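Side-chain contacts in chitosanase (Bacillus subtilis subsp. subtilis str. 168, PDB 7C6C), which cleaves the beta-1,4 linkages between glucosamine units inside partly acetylated chitosan chains, as a family 46 glycoside hydrolase: residues H147-G150 against S155-A158; N66-K71 against K98-D103; V30-D35 against E83-S88; V57-K62 against Q110-D115. All coordinates share one frame; numbering follows the deposited sequence.

Contact 1 of 4, residues H147-G150 against S155-A158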
loop_
_atom_site.group_PDB
_atom_site.type_symbol
_atom_site.label_atom_id
_atom_site.label_comp_id
_atom_site.label_asym_id
_atom_site.label_seq_id
_atom_site.Cartn_x
_atom_site.Cartn_y
_atom_site.Cartn_z
ATOM N N HIS A 147 4.617 -2.472 1.911
ATOM C CA HIS A 147 5.491 -3.382 2.640
ATOM C C HIS A 147 4.764 -4.575 3.244
ATOM O O HIS A 147 5.417 -5.560 3.607
ATOM C CB HIS A 147 6.217 -2.617 3.750
ATOM C CG HIS A 147 7.145 -1.561 3.243
ATOM N ND1 HIS A 147 8.517 -1.718 3.222
ATOM C CD2 HIS A 147 6.897 -0.331 2.737
ATOM C CE1 HIS A 147 9.069 -0.624 2.726
ATOM N NE2 HIS A 147 8.109 0.234 2.422
ATOM N N GLY A 148 3.443 -4.511 3.364
ATOM C CA GLY A 148 2.684 -5.549 4.027
ATOM C C GLY A 148 2.761 -5.449 5.539
ATOM O O GLY A 148 3.605 -4.759 6.108
ATOM N N ASP A 149 1.861 -6.178 6.203
ATOM C CA ASP A 149 1.802 -6.234 7.662
ATOM C C ASP A 149 2.267 -7.587 8.199
ATOM O O ASP A 149 1.732 -8.096 9.184
ATOM C CB ASP A 149 0.397 -5.903 8.164
ATOM C CG ASP A 149 0.358 -5.553 9.649
ATOM O OD1 ASP A 149 1.391 -5.131 10.207
ATOM O OD2 ASP A 149 -0.721 -5.705 10.262
ATOM N N GLY A 150 3.281 -8.175 7.568
ATOM C CA GLY A 150 3.801 -9.462 7.981
ATOM C C GLY A 150 4.815 -9.349 9.103
ATOM O O GLY A 150 4.927 -8.328 9.786
ATOM N N SER A 155 8.699 -5.534 6.693
ATOM C CA SER A 155 7.290 -5.315 6.975
ATOM C C SER A 155 7.053 -3.969 7.650
ATOM O O SER A 155 7.956 -3.346 8.213
ATOM C CB SER A 155 6.746 -6.416 7.881
ATOM O OG SER A 155 7.375 -6.379 9.153
ATOM N N PHE A 156 5.790 -3.548 7.593
ATOM C CA PHE A 156 5.302 -2.337 8.248
ATOM C C PHE A 156 5.772 -2.244 9.698
ATOM O O PHE A 156 6.384 -1.247 10.105
ATOM C CB PHE A 156 3.775 -2.393 8.156
ATOM C CG PHE A 156 3.037 -1.272 8.830
ATOM C CD1 PHE A 156 3.471 0.048 8.772
ATOM C CD2 PHE A 156 1.846 -1.554 9.485
ATOM C CE1 PHE A 156 2.728 1.052 9.378
ATOM C CE2 PHE A 156 1.105 -0.563 10.088
ATOM C CZ PHE A 156 1.544 0.743 10.034
ATOM N N TYR A 157 5.491 -3.273 10.500
ATOM C CA TYR A 157 5.838 -3.188 11.916
ATOM C C TYR A 157 7.343 -3.281 12.140
ATOM O O TYR A 157 7.858 -2.681 13.090
ATOM C CB TYR A 157 5.060 -4.223 12.731
ATOM C CG TYR A 157 5.179 -4.042 14.231
ATOM C CD1 TYR A 157 4.999 -2.796 14.823
ATOM C CD2 TYR A 157 5.469 -5.122 15.057
ATOM C CE1 TYR A 157 5.114 -2.630 16.190
ATOM C CE2 TYR A 157 5.585 -4.966 16.425
ATOM C CZ TYR A 157 5.404 -3.720 16.985
ATOM O OH TYR A 157 5.518 -3.555 18.344
ATOM N N ALA A 158 8.067 -4.005 11.279
ATOM C CA ALA A 158 9.526 -3.996 11.370
ATOM C C ALA A 158 10.075 -2.587 11.188
ATOM O O ALA A 158 11.002 -2.173 11.894
ATOM C CB ALA A 158 10.131 -4.942 10.334
HETATM O O HOH W 1 4.086 -5.618 9.976
#
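Backbone hydrogen bonding comes first: Phe-156 N, at the start of helix 156-167, donates to Gly-148 O at 2.9 Å, with an N-H...O angle of 166°. Gly-148 itself has positive phi and is where the chain leaves helix 134-147.

Capping is done by Ser-155, the N-cap of the new helix. Its OG sits between its own backbone N and carbonyl carbon (chi1 64°), a position from which it accepts from Ala-158 N at 3.3 Å; Asp-152 O is a second partner of the same hydroxyl.

One water joins both sides. It donates to Asp-149 OD1 at 2.7 Å and to Gly-150 O at 2.8 Å. From Tyr-157 N it accepts a hydrogen bond at 2.8 Å. OD1 of Asp-149 also forms a salt bridge with Arg-125 of helix 104-128.

In packing, Asp-149 OD1 meets the edge of the Phe-156 ring, 3.7 Å from CD2, with carboxylate and ring planes 63° apart. His-147 brings only CB to Phe-156 N, its ring bonding to Asp-154 O and Arg-188.

The carbonyl of Gly-148 and the water thus bind the start of helix 156-167 to residues 148-150, while the Ser-155 hydroxyl caps it from within.

Contact 2 of 4, residues N66-K71 against K98-D103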
loop_
_atom_site.group_PDB
_atom_site.type_symbol
_atom_site.label_atom_id
_atom_site.label_comp_id
_atom_site.label_asym_id
_atom_site.label_seq_id
_atom_site.Cartn_x
_atom_site.Cartn_y
_atom_site.Cartn_z
ATOM N N ASN A 66 -20.678 -17.089 -8.544
ATOM C CA ASN A 66 -20.553 -17.585 -9.918
ATOM C C ASN A 66 -20.161 -16.491 -10.907
ATOM O O ASN A 66 -20.540 -16.523 -12.079
ATOM C CB ASN A 66 -21.798 -18.360 -10.361
ATOM C CG ASN A 66 -22.059 -19.540 -9.465
ATOM O OD1 ASN A 66 -21.126 -20.074 -8.863
ATOM N ND2 ASN A 66 -23.307 -19.958 -9.366
ATOM N N ASN A 67 -19.353 -15.543 -10.438
ATOM C CA ASN A 67 -18.842 -14.450 -11.251
ATOM C C ASN A 67 -17.690 -14.934 -12.142
ATOM O O ASN A 67 -17.250 -16.088 -12.066
ATOM C CB ASN A 67 -18.394 -13.315 -10.339
ATOM C CG ASN A 67 -17.248 -13.735 -9.448
ATOM O OD1 ASN A 67 -16.112 -13.848 -9.913
ATOM N ND2 ASN A 67 -17.537 -14.006 -8.178
ATOM N N LYS A 68 -17.172 -14.027 -12.981
ATOM C CA LYS A 68 -16.157 -14.402 -13.966
ATOM C C LYS A 68 -14.814 -14.767 -13.349
ATOM O O LYS A 68 -13.971 -15.346 -14.043
ATOM C CB LYS A 68 -15.960 -13.286 -14.993
ATOM C CG LYS A 68 -15.187 -12.073 -14.483
ATOM C CD LYS A 68 -15.054 -11.001 -15.567
ATOM C CE LYS A 68 -16.381 -10.292 -15.833
ATOM N NZ LYS A 68 -16.299 -9.391 -17.015
ATOM N N LEU A 69 -14.581 -14.421 -12.088
ATOM C CA LEU A 69 -13.323 -14.744 -11.434
ATOM C C LEU A 69 -13.396 -15.992 -10.562
ATOM O O LEU A 69 -12.348 -16.471 -10.120
ATOM C CB LEU A 69 -12.844 -13.559 -10.592
ATOM C CG LEU A 69 -12.517 -12.267 -11.347
ATOM C CD1 LEU A 69 -12.191 -11.148 -10.365
ATOM C CD2 LEU A 69 -11.377 -12.469 -12.337
ATOM N N LYS A 70 -14.593 -16.543 -10.329
ATOM C CA LYS A 70 -14.730 -17.694 -9.439
ATOM C C LYS A 70 -13.814 -18.840 -9.852
ATOM O O LYS A 70 -13.201 -19.486 -8.996
ATOM C CB LYS A 70 -16.185 -18.167 -9.402
ATOM C CG LYS A 70 -16.367 -19.458 -8.620
ATOM C CD LYS A 70 -17.780 -20.022 -8.717
ATOM C CE LYS A 70 -17.855 -21.390 -8.038
ATOM N NZ LYS A 70 -19.179 -22.044 -8.234
ATOM N N LYS A 71 -13.695 -19.099 -11.158
ATOM C CA LYS A 71 -12.934 -20.257 -11.615
ATOM C C LYS A 71 -11.456 -20.146 -11.288
ATOM O O LYS A 71 -10.751 -21.162 -11.341
ATOM C CB LYS A 71 -13.126 -20.493 -13.118
ATOM C CG LYS A 71 -12.369 -19.530 -14.013
ATOM C CD LYS A 71 -12.422 -19.999 -15.461
ATOM C CE LYS A 71 -11.368 -19.299 -16.309
ATOM N NZ LYS A 71 -11.264 -19.885 -17.671
ATOM N N LYS A 98 -9.349 -6.678 -15.118
ATOM C CA LYS A 98 -9.431 -5.337 -15.689
ATOM C C LYS A 98 -10.845 -5.014 -16.144
ATOM O O LYS A 98 -11.295 -3.872 -16.018
ATOM C CB LYS A 98 -8.462 -5.187 -16.859
ATOM C CG LYS A 98 -8.459 -3.781 -17.450
ATOM C CD LYS A 98 -7.502 -3.667 -18.619
ATOM C CE LYS A 98 -7.677 -2.329 -19.313
ATOM N NZ LYS A 98 -6.711 -2.144 -20.421
ATOM N N SER A 99 -11.562 -6.010 -16.672
ATOM C CA SER A 99 -12.913 -5.773 -17.169
ATOM C C SER A 99 -13.863 -5.336 -16.066
ATOM O O SER A 99 -14.921 -4.777 -16.367
ATOM C CB SER A 99 -13.460 -7.033 -17.837
ATOM O OG SER A 99 -13.929 -7.969 -16.876
ATOM N N LEU A 100 -13.506 -5.567 -14.804
ATOM C CA LEU A 100 -14.336 -5.204 -13.668
ATOM C C LEU A 100 -13.913 -3.888 -13.031
ATOM O O LEU A 100 -14.376 -3.572 -11.928
ATOM C CB LEU A 100 -14.346 -6.336 -12.640
ATOM C CG LEU A 100 -15.090 -7.599 -13.088
ATOM C CD1 LEU A 100 -14.694 -8.784 -12.202
ATOM C CD2 LEU A 100 -16.606 -7.373 -13.066
ATOM N N ALA A 101 -13.059 -3.113 -13.715
ATOM C CA ALA A 101 -12.498 -1.886 -13.145
ATOM C C ALA A 101 -13.572 -0.940 -12.632
ATOM O O ALA A 101 -13.370 -0.251 -11.625
ATOM C CB ALA A 101 -11.651 -1.168 -14.193
ATOM N N ASN A 102 -14.708 -0.869 -13.325
ATOM C CA ASN A 102 -15.772 0.069 -12.990
ATOM C C ASN A 102 -16.999 -0.620 -12.410
ATOM O O ASN A 102 -18.064 0.001 -12.304
ATOM C CB ASN A 102 -16.113 0.925 -14.209
ATOM C CG ASN A 102 -14.942 1.771 -14.634
ATOM O OD1 ASN A 102 -14.473 2.605 -13.865
ATOM N ND2 ASN A 102 -14.431 1.533 -15.836
ATOM N N ASP A 103 -16.865 -1.878 -12.004
ATOM C CA ASP A 103 -17.987 -2.625 -11.467
ATOM C C ASP A 103 -18.161 -2.302 -9.989
ATOM O O ASP A 103 -17.212 -2.409 -9.208
ATOM C CB ASP A 103 -17.729 -4.117 -11.645
ATOM C CG ASP A 103 -18.877 -4.951 -11.164
ATOM O OD1 ASP A 103 -19.891 -5.037 -11.880
ATOM O OD2 ASP A 103 -18.787 -5.475 -10.042
#
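Beside the meeting of Lys-68 and Leu-69 with Ser-99 and Leu-100, the flat group of the two segments nearest the contact is the Asn-67 carboxamide. Its OD1 accepts from Leu-69 N at 2.7 Å, the donor tilted 16° from the carbonyl plane, and this closes an Asx turn. Its ND2 bonds to Val-64 O, and the amide packs on Tyr-60 of helix 52-63.

Across the contact, Lys-68 and Leu-100 run past each other in opposite directions. The lysine chain bends at chi3 (72°), which brings CE to 4.0 Å from Leu-100 CD2 and swings the ammonium onto the serine. There Lys-68 NZ donates to Ser-99 OG at 2.8 Å, while the same hydroxyl also bonds to Ala-96 O in helix 93-99. Beneath, Leu-69 and Leu-100 meet tip to tip, CD1 to CD1 at 3.9 Å, and both touch Phe-106 of helix 104-128.

The contact therefore joins the turn after helix 52-63 to the end of helix 93-99 in two layers. Buried leucine methyls form the inner one; the outer is an exposed lysine lying along Leu-100, its charge engaged by a hydroxyl near the helix C-terminus, where the dipole would probably favour it.

Contact 3 of 4, residues V30-D35 against E83-S88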
loop_
_atom_site.group_PDB
_atom_site.type_symbol
_atom_site.label_atom_id
_atom_site.label_comp_id
_atom_site.label_asym_id
_atom_site.label_seq_id
_atom_site.Cartn_x
_atom_site.Cartn_y
_atom_site.Cartn_z
ATOM N N VAL A 30 -3.719 -4.544 -13.398
ATOM C CA VAL A 30 -3.070 -5.836 -13.176
ATOM C C VAL A 30 -1.753 -5.828 -13.928
ATOM O O VAL A 30 -1.731 -5.536 -15.129
ATOM C CB VAL A 30 -3.895 -7.048 -13.658
ATOM C CG1 VAL A 30 -3.122 -8.340 -13.390
ATOM C CG2 VAL A 30 -5.250 -7.113 -13.003
ATOM N N GLU A 31 -0.662 -6.163 -13.238
ATOM C CA GLU A 31 0.640 -6.245 -13.876
ATOM C C GLU A 31 1.523 -7.238 -13.133
ATOM O O GLU A 31 1.503 -7.296 -11.905
ATOM C CB GLU A 31 1.313 -4.869 -13.857
ATOM C CG GLU A 31 2.479 -4.753 -14.804
ATOM C CD GLU A 31 3.020 -3.336 -14.911
ATOM O OE1 GLU A 31 2.550 -2.442 -14.177
ATOM O OE2 GLU A 31 3.921 -3.114 -15.743
ATOM N N ARG A 32 2.307 -8.002 -13.888
ATOM C CA ARG A 32 3.403 -8.789 -13.342
ATOM C C ARG A 32 4.609 -7.872 -13.198
ATOM O O ARG A 32 5.096 -7.328 -14.194
ATOM C CB ARG A 32 3.769 -9.869 -14.353
ATOM C CG ARG A 32 3.540 -11.281 -13.949
ATOM C CD ARG A 32 4.310 -12.242 -14.881
ATOM N NE ARG A 32 5.643 -12.555 -14.361
ATOM C CZ ARG A 32 5.886 -13.417 -13.373
ATOM N NH1 ARG A 32 4.897 -14.108 -12.821
ATOM N NH2 ARG A 32 7.123 -13.588 -12.930
ATOM N N LEU A 33 5.108 -7.700 -11.977
ATOM C CA LEU A 33 6.244 -6.815 -11.752
ATOM C C LEU A 33 7.567 -7.552 -11.633
ATOM O O LEU A 33 8.607 -6.903 -11.483
ATOM C CB LEU A 33 6.011 -5.949 -10.516
ATOM C CG LEU A 33 4.774 -5.059 -10.632
ATOM C CD1 LEU A 33 4.559 -4.268 -9.358
ATOM C CD2 LEU A 33 4.858 -4.129 -11.847
ATOM N N ASP A 34 7.560 -8.882 -11.702
ATOM C CA ASP A 34 8.771 -9.679 -11.515
ATOM C C ASP A 34 9.438 -9.381 -10.178
ATOM O O ASP A 34 10.664 -9.329 -10.062
ATOM C CB ASP A 34 9.737 -9.559 -12.692
ATOM C CG ASP A 34 9.200 -10.237 -13.924
ATOM O OD1 ASP A 34 9.005 -11.472 -13.881
ATOM O OD2 ASP A 34 8.923 -9.530 -14.913
ATOM N N ASP A 35 8.605 -9.202 -9.155
ATOM C CA ASP A 35 9.047 -8.941 -7.795
ATOM C C ASP A 35 8.790 -10.134 -6.892
ATOM O O ASP A 35 8.754 -9.983 -5.664
ATOM C CB ASP A 35 8.353 -7.695 -7.246
ATOM C CG ASP A 35 6.840 -7.849 -7.174
ATOM O OD1 ASP A 35 6.292 -8.807 -7.767
ATOM O OD2 ASP A 35 6.213 -7.003 -6.509
ATOM N N GLU A 83 3.045 -19.420 -1.659
ATOM C CA GLU A 83 3.706 -18.117 -1.779
ATOM C C GLU A 83 4.406 -17.997 -3.131
ATOM O O GLU A 83 5.574 -17.614 -3.229
ATOM C CB GLU A 83 4.668 -17.856 -0.624
ATOM C CG GLU A 83 4.017 -17.969 0.729
ATOM C CD GLU A 83 4.997 -17.708 1.845
ATOM O OE1 GLU A 83 5.436 -16.547 1.980
ATOM O OE2 GLU A 83 5.338 -18.661 2.570
ATOM N N SER A 84 3.666 -18.326 -4.183
ATOM C CA SER A 84 4.242 -18.568 -5.495
ATOM C C SER A 84 4.075 -17.376 -6.432
ATOM O O SER A 84 3.028 -16.721 -6.451
ATOM C CB SER A 84 3.556 -19.781 -6.106
ATOM O OG SER A 84 3.952 -19.940 -7.451
ATOM N N ASP A 85 5.112 -17.132 -7.235
ATOM C CA ASP A 85 5.158 -16.114 -8.280
ATOM C C ASP A 85 4.567 -16.599 -9.603
ATOM O O ASP A 85 4.512 -15.831 -10.568
ATOM C CB ASP A 85 6.630 -15.709 -8.460
ATOM C CG ASP A 85 6.847 -14.587 -9.460
ATOM O OD1 ASP A 85 6.322 -13.472 -9.260
ATOM O OD2 ASP A 85 7.619 -14.807 -10.422
ATOM N N ASP A 86 4.121 -17.851 -9.671
ATOM C CA ASP A 86 3.611 -18.423 -10.916
ATOM C C ASP A 86 2.365 -17.689 -11.392
ATOM O O ASP A 86 1.386 -17.545 -10.650
ATOM C CB ASP A 86 3.262 -19.882 -10.633
ATOM C CG ASP A 86 2.964 -20.702 -11.877
ATOM O OD1 ASP A 86 3.114 -20.218 -13.019
ATOM O OD2 ASP A 86 2.596 -21.883 -11.680
ATOM N N THR A 87 2.388 -17.241 -12.649
ATOM C CA THR A 87 1.190 -16.722 -13.295
ATOM C C THR A 87 0.815 -17.534 -14.527
ATOM O O THR A 87 -0.116 -17.164 -15.252
ATOM C CB THR A 87 1.294 -15.219 -13.592
ATOM O OG1 THR A 87 2.467 -14.954 -14.366
ATOM C CG2 THR A 87 1.381 -14.418 -12.301
ATOM N N SER A 88 1.481 -18.665 -14.751
ATOM C CA SER A 88 1.243 -19.437 -15.961
ATOM C C SER A 88 -0.082 -20.193 -15.938
ATOM O O SER A 88 -0.530 -20.651 -16.993
ATOM C CB SER A 88 2.401 -20.407 -16.197
ATOM O OG SER A 88 2.404 -21.453 -15.238
HETATM O O HOH W 2 5.940 -11.045 -10.741
#
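The guanidinium of Arg-32 meets the 85-87 loop end-on, and its side chain crosses that of Asp-85 at about a right angle. A bend at chi3 (92°) turns the flat group so that NH1 and NH2 both face Asp-85 and grip two different atoms of it. NH1 donates to the backbone Asp-85 O at 2.9 Å, close to the guanidinium plane. NH2 forms a salt bridge with Asp-85 OD2 at 2.8 Å, reaching it from the syn side but well out of the carboxylate plane, the two planes standing 62° apart.

Thr-87 crosses the arginine chain obliquely. Its OG1 accepts from NH1 at 3.0 Å, 26° out of the guanidinium plane, and also lies 3.3 Å from Arg-32 CD. On the arginine's own side, NH2 has a further salt bridge to Asp-34 OD1 at 3.0 Å, met from above that carboxylate.

Over the centre of one guanidinium face, 3.5 Å above the plane, lies a water that donates to Asp-85 OD1; the same OD1 bonds to Gly-38 N.

Arg-32 thus joins strand 30-32 to the loop after helix 73-82. Arg-32 and Asp-34 belong to the segment that carries Asp-35, the nucleophile by similarity. One cation shared by the carboxylates of Asp-34 and Asp-85 should ease their mutual repulsion.

Contact 4 of 4, residues V57-K62 against Q110-D115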
loop_
_atom_site.group_PDB
_atom_site.type_symbol
_atom_site.label_atom_id
_atom_site.label_comp_id
_atom_site.label_asym_id
_atom_site.label_seq_id
_atom_site.Cartn_x
_atom_site.Cartn_y
_atom_site.Cartn_z
ATOM N N VAL A 57 -10.957 -11.858 -4.368
ATOM C CA VAL A 57 -11.827 -12.722 -5.157
ATOM C C VAL A 57 -12.786 -13.499 -4.259
ATOM O O VAL A 57 -13.949 -13.700 -4.620
ATOM C CB VAL A 57 -11.010 -13.618 -6.111
ATOM C CG1 VAL A 57 -11.931 -14.518 -6.911
ATOM C CG2 VAL A 57 -10.159 -12.756 -7.045
ATOM N N GLU A 58 -12.340 -13.909 -3.063
ATOM C CA GLU A 58 -13.247 -14.571 -2.120
ATOM C C GLU A 58 -14.392 -13.650 -1.722
ATOM O O GLU A 58 -15.561 -14.063 -1.700
ATOM C CB GLU A 58 -12.486 -14.968 -0.855
ATOM C CG GLU A 58 -11.489 -16.090 -0.994
ATOM C CD GLU A 58 -10.563 -16.153 0.219
ATOM O OE1 GLU A 58 -10.470 -15.141 0.960
ATOM O OE2 GLU A 58 -9.908 -17.196 0.436
ATOM N N VAL A 59 -14.062 -12.402 -1.368
ATOM C CA VAL A 59 -15.073 -11.441 -0.922
ATOM C C VAL A 59 -16.041 -11.137 -2.056
ATOM O O VAL A 59 -17.263 -11.127 -1.879
ATOM C CB VAL A 59 -14.391 -10.167 -0.374
ATOM C CG1 VAL A 59 -15.397 -9.015 -0.211
ATOM C CG2 VAL A 59 -13.692 -10.461 0.938
ATOM N N TYR A 60 -15.500 -10.899 -3.251
ATOM C CA TYR A 60 -16.337 -10.649 -4.416
ATOM C C TYR A 60 -17.245 -11.838 -4.701
ATOM O O TYR A 60 -18.429 -11.662 -5.016
ATOM C CB TYR A 60 -15.433 -10.346 -5.614
ATOM C CG TYR A 60 -16.149 -10.118 -6.924
ATOM C CD1 TYR A 60 -17.160 -9.172 -7.039
ATOM C CD2 TYR A 60 -15.798 -10.841 -8.052
ATOM C CE1 TYR A 60 -17.809 -8.961 -8.246
ATOM C CE2 TYR A 60 -16.431 -10.632 -9.263
ATOM C CZ TYR A 60 -17.441 -9.701 -9.355
ATOM O OH TYR A 60 -18.071 -9.529 -10.565
ATOM N N THR A 61 -16.720 -13.060 -4.558
ATOM C CA THR A 61 -17.502 -14.257 -4.863
ATOM C C THR A 61 -18.614 -14.482 -3.842
ATOM O O THR A 61 -19.705 -14.936 -4.201
ATOM C CB THR A 61 -16.575 -15.469 -5.018
ATOM O OG1 THR A 61 -15.693 -15.231 -6.120
ATOM C CG2 THR A 61 -17.353 -16.742 -5.291
ATOM N N LYS A 62 -18.371 -14.153 -2.572
ATOM C CA LYS A 62 -19.452 -14.210 -1.595
ATOM C C LYS A 62 -20.571 -13.237 -1.960
ATOM O O LYS A 62 -21.756 -13.578 -1.877
ATOM C CB LYS A 62 -18.916 -13.931 -0.191
ATOM C CG LYS A 62 -20.007 -13.933 0.858
ATOM C CD LYS A 62 -19.465 -13.920 2.276
ATOM C CE LYS A 62 -20.611 -14.102 3.268
ATOM N NZ LYS A 62 -20.144 -14.084 4.670
ATOM N N GLN A 110 -12.779 -4.863 -3.285
ATOM C CA GLN A 110 -11.442 -4.310 -3.086
ATOM C C GLN A 110 -11.402 -3.341 -1.911
ATOM O O GLN A 110 -10.447 -3.346 -1.127
ATOM C CB GLN A 110 -10.956 -3.619 -4.355
ATOM C CG GLN A 110 -10.637 -4.563 -5.497
ATOM C CD GLN A 110 -9.923 -3.858 -6.622
ATOM O OE1 GLN A 110 -8.980 -3.103 -6.386
ATOM N NE2 GLN A 110 -10.371 -4.082 -7.852
ATOM N N ASP A 111 -12.414 -2.481 -1.785
ATOM C CA ASP A 111 -12.435 -1.540 -0.669
ATOM C C ASP A 111 -12.498 -2.278 0.661
ATOM O O ASP A 111 -11.860 -1.871 1.637
ATOM C CB ASP A 111 -13.633 -0.595 -0.785
ATOM C CG ASP A 111 -13.508 0.398 -1.920
ATOM O OD1 ASP A 111 -12.394 0.584 -2.451
ATOM O OD2 ASP A 111 -14.541 1.015 -2.261
ATOM N N LYS A 112 -13.275 -3.361 0.722
ATOM C CA LYS A 112 -13.401 -4.103 1.972
ATOM C C LYS A 112 -12.081 -4.760 2.357
ATOM O O LYS A 112 -11.655 -4.681 3.514
ATOM C CB LYS A 112 -14.514 -5.142 1.859
ATOM C CG LYS A 112 -14.637 -5.997 3.098
ATOM C CD LYS A 112 -15.881 -6.884 3.074
ATOM C CE LYS A 112 -15.555 -8.333 3.447
ATOM N NZ LYS A 112 -16.708 -9.036 4.064
ATOM N N VAL A 113 -11.420 -5.421 1.405
ATOM C CA VAL A 113 -10.143 -6.061 1.712
ATOM C C VAL A 113 -9.093 -5.014 2.060
ATOM O O VAL A 113 -8.317 -5.184 3.008
ATOM C CB VAL A 113 -9.714 -6.988 0.560
ATOM C CG1 VAL A 113 -8.358 -7.609 0.839
ATOM C CG2 VAL A 113 -10.754 -8.074 0.378
ATOM N N ASN A 114 -9.064 -3.900 1.320
ATOM C CA ASN A 114 -8.136 -2.825 1.655
ATOM C C ASN A 114 -8.367 -2.319 3.069
ATOM O O ASN A 114 -7.412 -2.058 3.810
ATOM C CB ASN A 114 -8.282 -1.675 0.667
ATOM C CG ASN A 114 -7.388 -0.515 1.023
ATOM O OD1 ASN A 114 -6.169 -0.607 0.884
ATOM N ND2 ASN A 114 -7.975 0.575 1.515
ATOM N N ASP A 115 -9.633 -2.165 3.459
ATOM C CA ASP A 115 -9.926 -1.659 4.793
ATOM C C ASP A 115 -9.435 -2.632 5.856
ATOM O O ASP A 115 -8.823 -2.230 6.856
ATOM C CB ASP A 115 -11.430 -1.419 4.920
ATOM C CG ASP A 115 -11.807 -0.794 6.236
ATOM O OD1 ASP A 115 -11.365 0.342 6.498
ATOM O OD2 ASP A 115 -12.546 -1.438 7.007
#
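Two residues before Val-59, the side chain that meets Lys-112 and Val-113, the carbonyl oxygen of Val-57 is gripped twice. The setting is a helix-helix packing in the alpha-helical fold of family 46, of the lysozyme clan: helix 52-63 against the long helix 104-128. Thr-61 N and Thr-61 OG1 each donate to Val-57 O at 2.8 Å, from opposite faces of the carbonyl plane. The first is the regular i to i+4 bond of helix 52-63, and the second ties a hydroxyl back to the same helix.

Val-59 and Val-113 have their CA atoms 7.8 Å apart and slide past each other in opposite directions, touching through Val-59 CG2 and Val-113 CG2 at 3.8 Å. Val-59 also rests on Ala-109, while Val-113 reaches Glu-55 and Val-56 one turn earlier in the partner helix. Deeper in, Tyr-60 stacks edge-to-face with Phe-106.

Toward the surface, Lys-112 crosses Val-59 obliquely. Its chain leaves anti to the backbone N (chi1 177°) and bends at chi3, which lays the methylenes over the valine and carries NZ outward. Lys-62 NZ and Lys-112 NZ remain 6.1 Å apart, so the like charges stay out of contact. It is Lys-112 CE that covers the valine fork, 3.7 Å from Val-59 CG1.

Contacts 2 and 4 are neighbours, their centres about 12 Å apart. They meet where Asn-67 ND2 lies 3.0 Å from Thr-61 OG1, a probable hydrogen bond, and where Leu-100 CD2 packs 3.6 Å from Tyr-60 OH. Contact 3 comes within about 5 Å of contact 2 at the nearest atoms without touching it. Contact 1 stands apart, its centre about 20 Å from that of contact 3, yet the His-147 side chain lies about 9 Å from that of Glu-19, the predicted proton donor, and about 11 Å from that of Asp-35, the probable nucleophile, in contact 3. The bound hydroxybutanedioic acid is held by Ala-209, Asp-212 and residues 232-235, outside all four contacts.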